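Local coordinates for tryptophan synthase alpha chain (Chlamydia trachomatis, PDB 6V82), which probably carries out the aldol cleavage of indoleglycerol phosphate to indole and glyceraldehyde 3-phosphate as the alpha subunit of tryptophan synthase, at residues A[77-80]-A[81-85]; A[94-98]-A[99-103]; A[110-114]-A[115-119]. All blocks are in the same frame, centred on the assembly; numbering follows the deposited sequence.

Contact 1. Residues A[77-80]-A[81-85]; sequences LEIV and EGIRA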
# COMPACT_ATOMS: atom_id res chain seq x y z
N LEU A 77 -21.84 -39.08 27.17
CA LEU A 77 -22.41 -40.35 27.62
C LEU A 77 -22.78 -40.29 29.10
O LEU A 77 -23.84 -40.78 29.49
CB LEU A 77 -21.43 -41.49 27.36
CG LEU A 77 -21.17 -41.80 25.88
CD1 LEU A 77 -20.22 -42.97 25.75
CD2 LEU A 77 -22.47 -42.10 25.15
N GLU A 78 -21.91 -39.70 29.94
CA GLU A 78 -22.26 -39.52 31.35
C GLU A 78 -23.55 -38.72 31.50
O GLU A 78 -24.38 -39.04 32.36
CB GLU A 78 -21.17 -38.76 32.09
CG GLU A 78 -19.91 -39.46 32.40
CD GLU A 78 -19.06 -38.60 33.30
OE1 GLU A 78 -19.59 -38.11 34.34
OE2 GLU A 78 -17.87 -38.37 32.95
N ILE A 79 -23.69 -37.66 30.71
CA ILE A 79 -24.88 -36.81 30.80
C ILE A 79 -26.12 -37.60 30.45
O ILE A 79 -27.13 -37.58 31.17
CB ILE A 79 -24.72 -35.59 29.88
CG1 ILE A 79 -23.72 -34.61 30.48
CG2 ILE A 79 -26.08 -34.93 29.66
CD1 ILE A 79 -23.33 -33.54 29.53
N VAL A 80 -26.08 -38.32 29.32
CA VAL A 80 -27.23 -39.11 28.90
C VAL A 80 -27.55 -40.18 29.93
O VAL A 80 -28.72 -40.43 30.24
CB VAL A 80 -26.99 -39.72 27.51
CG1 VAL A 80 -28.15 -40.67 27.15
CG2 VAL A 80 -26.84 -38.62 26.48
N GLU A 81 -26.52 -40.81 30.50
CA GLU A 81 -26.77 -41.81 31.53
C GLU A 81 -27.34 -41.17 32.80
O GLU A 81 -28.16 -41.79 33.48
CB GLU A 81 -25.50 -42.59 31.83
CG GLU A 81 -25.10 -43.50 30.67
CD GLU A 81 -23.70 -44.05 30.81
OE1 GLU A 81 -23.15 -43.95 31.93
OE2 GLU A 81 -23.14 -44.58 29.82
N GLY A 82 -26.93 -39.94 33.12
CA GLY A 82 -27.50 -39.26 34.27
C GLY A 82 -28.97 -38.91 34.08
O GLY A 82 -29.75 -38.97 35.03
N ILE A 83 -29.35 -38.55 32.85
CA ILE A 83 -30.76 -38.31 32.54
C ILE A 83 -31.56 -39.60 32.63
O ILE A 83 -32.66 -39.63 33.19
CB ILE A 83 -30.90 -37.67 31.14
CG1 ILE A 83 -30.28 -36.27 31.13
CG2 ILE A 83 -32.35 -37.64 30.71
CD1 ILE A 83 -30.09 -35.73 29.74
N ARG A 84 -31.01 -40.70 32.08
CA ARG A 84 -31.74 -41.97 32.10
C ARG A 84 -31.83 -42.57 33.49
O ARG A 84 -32.73 -43.38 33.74
CB ARG A 84 -31.11 -42.97 31.14
CG ARG A 84 -31.53 -42.78 29.69
CD ARG A 84 -32.93 -43.31 29.44
NE ARG A 84 -33.35 -43.04 28.07
CZ ARG A 84 -34.18 -42.06 27.70
NH1 ARG A 84 -34.71 -41.23 28.60
NH2 ARG A 84 -34.48 -41.91 26.42
N ALA A 85 -30.93 -42.20 34.41
CA ALA A 85 -31.09 -42.59 35.80
C ALA A 85 -32.23 -41.85 36.49
O ALA A 85 -32.61 -42.22 37.60
CB ALA A 85 -29.78 -42.35 36.56

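Contact 2. Residues A[94-98]-A[99-103]; sequences LYSYY and NPLLQ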
# COMPACT_ATOMS: atom_id res chain seq x y z
N LEU A 94 -30.29 -36.60 20.06
CA LEU A 94 -28.98 -35.96 19.99
C LEU A 94 -28.96 -35.04 18.78
O LEU A 94 -29.12 -35.49 17.64
CB LEU A 94 -27.85 -36.98 19.90
CG LEU A 94 -26.50 -36.27 20.07
CD1 LEU A 94 -26.39 -35.73 21.47
CD2 LEU A 94 -25.34 -37.21 19.76
N TYR A 95 -28.79 -33.75 19.03
CA TYR A 95 -28.62 -32.76 17.98
C TYR A 95 -27.14 -32.44 17.85
O TYR A 95 -26.49 -32.12 18.86
CB TYR A 95 -29.42 -31.50 18.31
CG TYR A 95 -29.11 -30.34 17.42
CD1 TYR A 95 -29.73 -30.21 16.18
CD2 TYR A 95 -28.22 -29.35 17.83
CE1 TYR A 95 -29.45 -29.12 15.36
CE2 TYR A 95 -27.94 -28.26 17.03
CZ TYR A 95 -28.56 -28.15 15.79
OH TYR A 95 -28.26 -27.08 14.98
N SER A 96 -26.62 -32.52 16.63
CA SER A 96 -25.17 -32.41 16.46
C SER A 96 -24.80 -31.95 15.06
O SER A 96 -25.55 -32.13 14.10
CB SER A 96 -24.49 -33.74 16.76
OG SER A 96 -23.12 -33.70 16.45
N TYR A 97 -23.61 -31.39 14.98
CA TYR A 97 -22.94 -31.23 13.70
C TYR A 97 -22.29 -32.55 13.30
O TYR A 97 -22.11 -33.46 14.11
CB TYR A 97 -21.93 -30.08 13.76
CG TYR A 97 -22.66 -28.77 13.72
CD1 TYR A 97 -23.34 -28.30 14.84
CD2 TYR A 97 -22.74 -28.04 12.55
CE1 TYR A 97 -24.05 -27.12 14.80
CE2 TYR A 97 -23.45 -26.85 12.50
CZ TYR A 97 -24.09 -26.40 13.63
OH TYR A 97 -24.79 -25.23 13.59
N TYR A 98 -21.96 -32.67 12.01
CA TYR A 98 -21.54 -33.96 11.49
C TYR A 98 -20.20 -34.38 12.06
O TYR A 98 -20.02 -35.54 12.44
CB TYR A 98 -21.49 -33.93 9.97
CG TYR A 98 -21.24 -35.29 9.37
CD1 TYR A 98 -21.58 -36.47 10.06
CD2 TYR A 98 -20.65 -35.42 8.13
CE1 TYR A 98 -21.33 -37.74 9.51
CE2 TYR A 98 -20.40 -36.66 7.57
CZ TYR A 98 -20.75 -37.81 8.26
OH TYR A 98 -20.49 -39.02 7.66
N ASN A 99 -19.25 -33.45 12.13
CA ASN A 99 -17.86 -33.84 12.39
C ASN A 99 -17.64 -34.53 13.73
O ASN A 99 -16.92 -35.55 13.75
CB ASN A 99 -16.94 -32.62 12.25
CG ASN A 99 -15.50 -33.03 12.08
OD1 ASN A 99 -15.15 -33.72 11.12
ND2 ASN A 99 -14.64 -32.63 13.03
N PRO A 100 -18.19 -34.06 14.86
CA PRO A 100 -17.98 -34.82 16.11
C PRO A 100 -18.47 -36.26 16.04
O PRO A 100 -17.97 -37.11 16.78
CB PRO A 100 -18.76 -33.99 17.14
CG PRO A 100 -18.75 -32.61 16.56
CD PRO A 100 -18.95 -32.83 15.10
N LEU A 101 -19.45 -36.56 15.18
CA LEU A 101 -19.88 -37.95 15.01
C LEU A 101 -19.08 -38.65 13.92
O LEU A 101 -18.75 -39.83 14.07
CB LEU A 101 -21.38 -38.02 14.72
CG LEU A 101 -22.24 -37.52 15.90
CD1 LEU A 101 -23.70 -37.31 15.53
CD2 LEU A 101 -22.14 -38.50 17.05
N LEU A 102 -18.71 -37.93 12.86
CA LEU A 102 -17.84 -38.50 11.84
C LEU A 102 -16.50 -38.95 12.42
O LEU A 102 -15.90 -39.92 11.94
CB LEU A 102 -17.62 -37.50 10.71
CG LEU A 102 -16.58 -37.83 9.65
CD1 LEU A 102 -16.99 -39.04 8.83
CD2 LEU A 102 -16.35 -36.61 8.76
N GLN A 103 -16.00 -38.25 13.44
CA GLN A 103 -14.72 -38.59 14.05
C GLN A 103 -14.83 -39.73 15.05
O GLN A 103 -13.80 -40.23 15.50
CB GLN A 103 -14.12 -37.36 14.75
CG GLN A 103 -13.89 -36.19 13.84
CD GLN A 103 -13.03 -36.56 12.65
OE1 GLN A 103 -12.07 -37.33 12.77
NE2 GLN A 103 -13.38 -36.02 11.50

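Contact 3. Residues A[110-114]-A[115-119]; sequences RRLKD and AGING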
# COMPACT_ATOMS: atom_id res chain seq x y z
N ARG A 110 -23.44 -47.20 18.99
CA ARG A 110 -24.03 -48.19 19.88
C ARG A 110 -23.97 -47.74 21.33
O ARG A 110 -24.95 -47.92 22.07
CB ARG A 110 -23.32 -49.54 19.71
CG ARG A 110 -23.75 -50.30 18.47
CD ARG A 110 -23.17 -51.69 18.43
NE ARG A 110 -21.74 -51.64 18.21
CZ ARG A 110 -21.16 -52.02 17.08
NH1 ARG A 110 -19.83 -51.93 16.95
NH2 ARG A 110 -21.90 -52.49 16.08
N ARG A 111 -22.85 -47.16 21.75
CA ARG A 111 -22.77 -46.67 23.13
C ARG A 111 -23.78 -45.56 23.39
O ARG A 111 -24.34 -45.47 24.49
CB ARG A 111 -21.34 -46.21 23.44
CG ARG A 111 -20.31 -47.35 23.46
CD ARG A 111 -18.87 -46.82 23.60
NE ARG A 111 -18.60 -46.40 24.98
CZ ARG A 111 -17.88 -45.33 25.32
NH1 ARG A 111 -17.37 -44.53 24.39
NH2 ARG A 111 -17.71 -45.05 26.62
N LEU A 112 -24.06 -44.72 22.39
CA LEU A 112 -25.08 -43.69 22.55
C LEU A 112 -26.46 -44.32 22.75
O LEU A 112 -27.20 -43.95 23.67
CB LEU A 112 -25.10 -42.77 21.33
CG LEU A 112 -24.03 -41.70 21.18
CD1 LEU A 112 -24.11 -41.14 19.76
CD2 LEU A 112 -24.22 -40.59 22.21
N LYS A 113 -26.82 -45.26 21.87
CA LYS A 113 -28.10 -45.95 21.98
C LYS A 113 -28.24 -46.61 23.34
O LYS A 113 -29.27 -46.48 24.00
CB LYS A 113 -28.22 -46.99 20.86
CG LYS A 113 -29.40 -47.92 21.03
CD LYS A 113 -30.38 -47.81 19.87
CE LYS A 113 -31.75 -48.37 20.24
NZ LYS A 113 -32.38 -47.47 21.26
N ASP A 114 -27.19 -47.30 23.78
CA ASP A 114 -27.22 -47.96 25.09
C ASP A 114 -27.34 -46.96 26.22
O ASP A 114 -27.94 -47.27 27.25
CB ASP A 114 -25.98 -48.83 25.27
CG ASP A 114 -25.97 -50.03 24.34
OD1 ASP A 114 -26.97 -50.23 23.61
OD2 ASP A 114 -24.95 -50.77 24.32
N ALA A 115 -26.79 -45.75 26.06
CA ALA A 115 -26.86 -44.79 27.15
C ALA A 115 -28.26 -44.20 27.31
O ALA A 115 -28.63 -43.77 28.41
CB ALA A 115 -25.83 -43.68 26.93
N GLY A 116 -29.05 -44.20 26.24
CA GLY A 116 -30.37 -43.61 26.30
C GLY A 116 -30.78 -42.77 25.10
O GLY A 116 -31.94 -42.34 25.04
N ILE A 117 -29.88 -42.52 24.14
CA ILE A 117 -30.25 -41.71 22.98
C ILE A 117 -31.19 -42.50 22.08
O ILE A 117 -31.00 -43.71 21.87
CB ILE A 117 -29.00 -41.25 22.19
CG1 ILE A 117 -28.14 -40.28 23.02
CG2 ILE A 117 -29.41 -40.63 20.86
CD1 ILE A 117 -28.87 -39.03 23.51
N ASN A 118 -32.21 -41.83 21.53
CA ASN A 118 -33.18 -42.48 20.65
C ASN A 118 -33.16 -41.97 19.23
O ASN A 118 -33.49 -42.72 18.31
CB ASN A 118 -34.60 -42.29 21.20
CG ASN A 118 -34.70 -42.69 22.66
OD1 ASN A 118 -34.89 -41.84 23.53
ND2 ASN A 118 -34.54 -43.99 22.94
N GLY A 119 -32.81 -40.72 19.02
CA GLY A 119 -32.74 -40.17 17.68
C GLY A 119 -31.51 -39.31 17.56
O GLY A 119 -30.99 -38.79 18.55
O HOH W 1 -31.90 -45.83 23.50

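Contact 1. Residues A[77-80]-A[81-85]
Glu81 N donates to Leu77 O at 2.9 Å and Gly82 N to Glu78 O at 2.8 Å, two of the four i to i+4 bonds that join 77-80 to 81-85, within helix 73-84. Ile83 N likewise reaches Ile79 O, and Arg84 N reaches Val80 O. All four hydrogen bonds between the two segments are main-chain, while the side chains sort into faces. On the buried face, Ile83 holds CG1 beside its own backbone N and anti to the carbonyl carbon (chi1 -66°), which lays that branch over Ile79 O at 3.4 Å. From there its CD1 reaches CG2 of Ile79 at 4.1 Å, the two side chains meeting at a slant. Ile79 and Ile83 both rest on the helix 25-37, whereas Val80 touches Leu92 of strand 92-96 and Ala115. On the exposed side, CG of Glu81 passes 3.2 Å from Leu77 O and the chain then runs on extended. The Arg84 chain, bent at chi2, takes its guanidinium to the loop that follows, where NH1 bonds to Val90 O and Asn87 O. The chemistry is that of an amphipathic barrel helix: amides of 81-84 satisfied internally, branched aliphatics buried, carboxylates on the solvent side, and a buried guanidinium answered by loop carbonyls.

Contact 2. Residues A[94-98]-A[99-103]
Tyr98 and Leu102 meet one helical turn apart just after a beta strand of the TIM barrel, where the strand 92-96 gives way to the short helix 98-102. CB of Leu102 sits over one face of the Tyr98 ring, 4.0 Å from its centroid and 13° off the normal, a CH-pi contact. Tyr98 CG stands anti to the backbone N (chi1 -173°), which swings the ring along the helix to meet the leucine four residues on; CD1 of Leu102 then comes within 3.7 Å of Tyr98 OH. In the backbone, Tyr98 O takes two donors. Leu102 N approaches in the carbonyl plane at 2.8 Å, and Leu101 N comes from above that plane through a more bent bond.

Pro100, which has no amide hydrogen to give, packs its CD on CB of Tyr97 at 4.3 Å. Leu101 reaches back toward the strand, its CD1 lying 3.8 Å from OG of Ser96 and its CD2 touching CD2 of Leu94. Further out, the hydroxyl of Tyr98 bonds to a polar side chain of another protein chain. Asn99 bonds to the backbone of that chain through both ND2 and OD1, and Leu102 packs on one of its apolar side chains, so this turn forms part of a subunit interface. Tyr95 and Tyr97 serve another site: both hydroxyls bond to Asp55 OD2, a predicted proton acceptor, placing the strand end at the probable active site. At the bend between strand and helix, Ser96 OG donates to Tyr97 O at 2.6 Å, in the carbonyl plane and on a lone pair.

Contact 3. Residues A[110-114]-A[115-119]
Ile117 keeps CG1 beside its backbone N and anti to the carbonyl carbon (chi1 -66°), and Leu112 places CG likewise (chi1 -77°); the two side chains consequently run alongside each other in the same direction, with Leu112 CD2 4.0 Å from Ile117 CG1. Between them the chain leaves the helix at Gly116, whose positive phi of 138° is one that glycine readily adopts. The turn is tied back by Ile117 N, which donates to Leu112 O at 3.1 Å from above the carbonyl plane. Gly116 N bonds to Lys113 O at 3.2 Å and only weakly to Leu112 O, while Ala115 N completes the last regular turn on Arg111 O. One water bridges the turn, donating to Lys113 O and Ile117 O and accepting from Lys113 NZ, each at 2.8 Å; the lysine bends to bring its ammonium there. Inward, Ile117 settles on Leu92 and Leu94 of the strand 92-96, and Asn118 OD1 accepts from Leu92 N. Glycine, paired bonds and a hydrophobic contact spanning the helix end are the signature of a Schellman motif, here closing the helix 106-115 before the TIM-barrel strand 119-122.

Overall arrangement
The three contacts come in series along the chain and trace successive pieces of one parallel TIM barrel: contact 1 on the helix 73-84, contact 2 from the strand 92-96 into the helix 98-102, contact 3 from the helix 106-115 toward the strand 119-122. Contacts 1 and 3 lie closest, their centres about 10 Å apart, because the outer helices 73-84 and 106-115 pack together. Contacts 2 and 3, about 14 Å centre to centre, meet through Leu94 and Gly119 on adjacent strands; contacts 1 and 2, about 18 Å centre to centre, do not touch. Both outer helices pack on strand 92-96; Tyr95 near its end and Tyr97 just beyond bond to the predicted catalytic Asp55, and helix 98-102 meets the partner subunit.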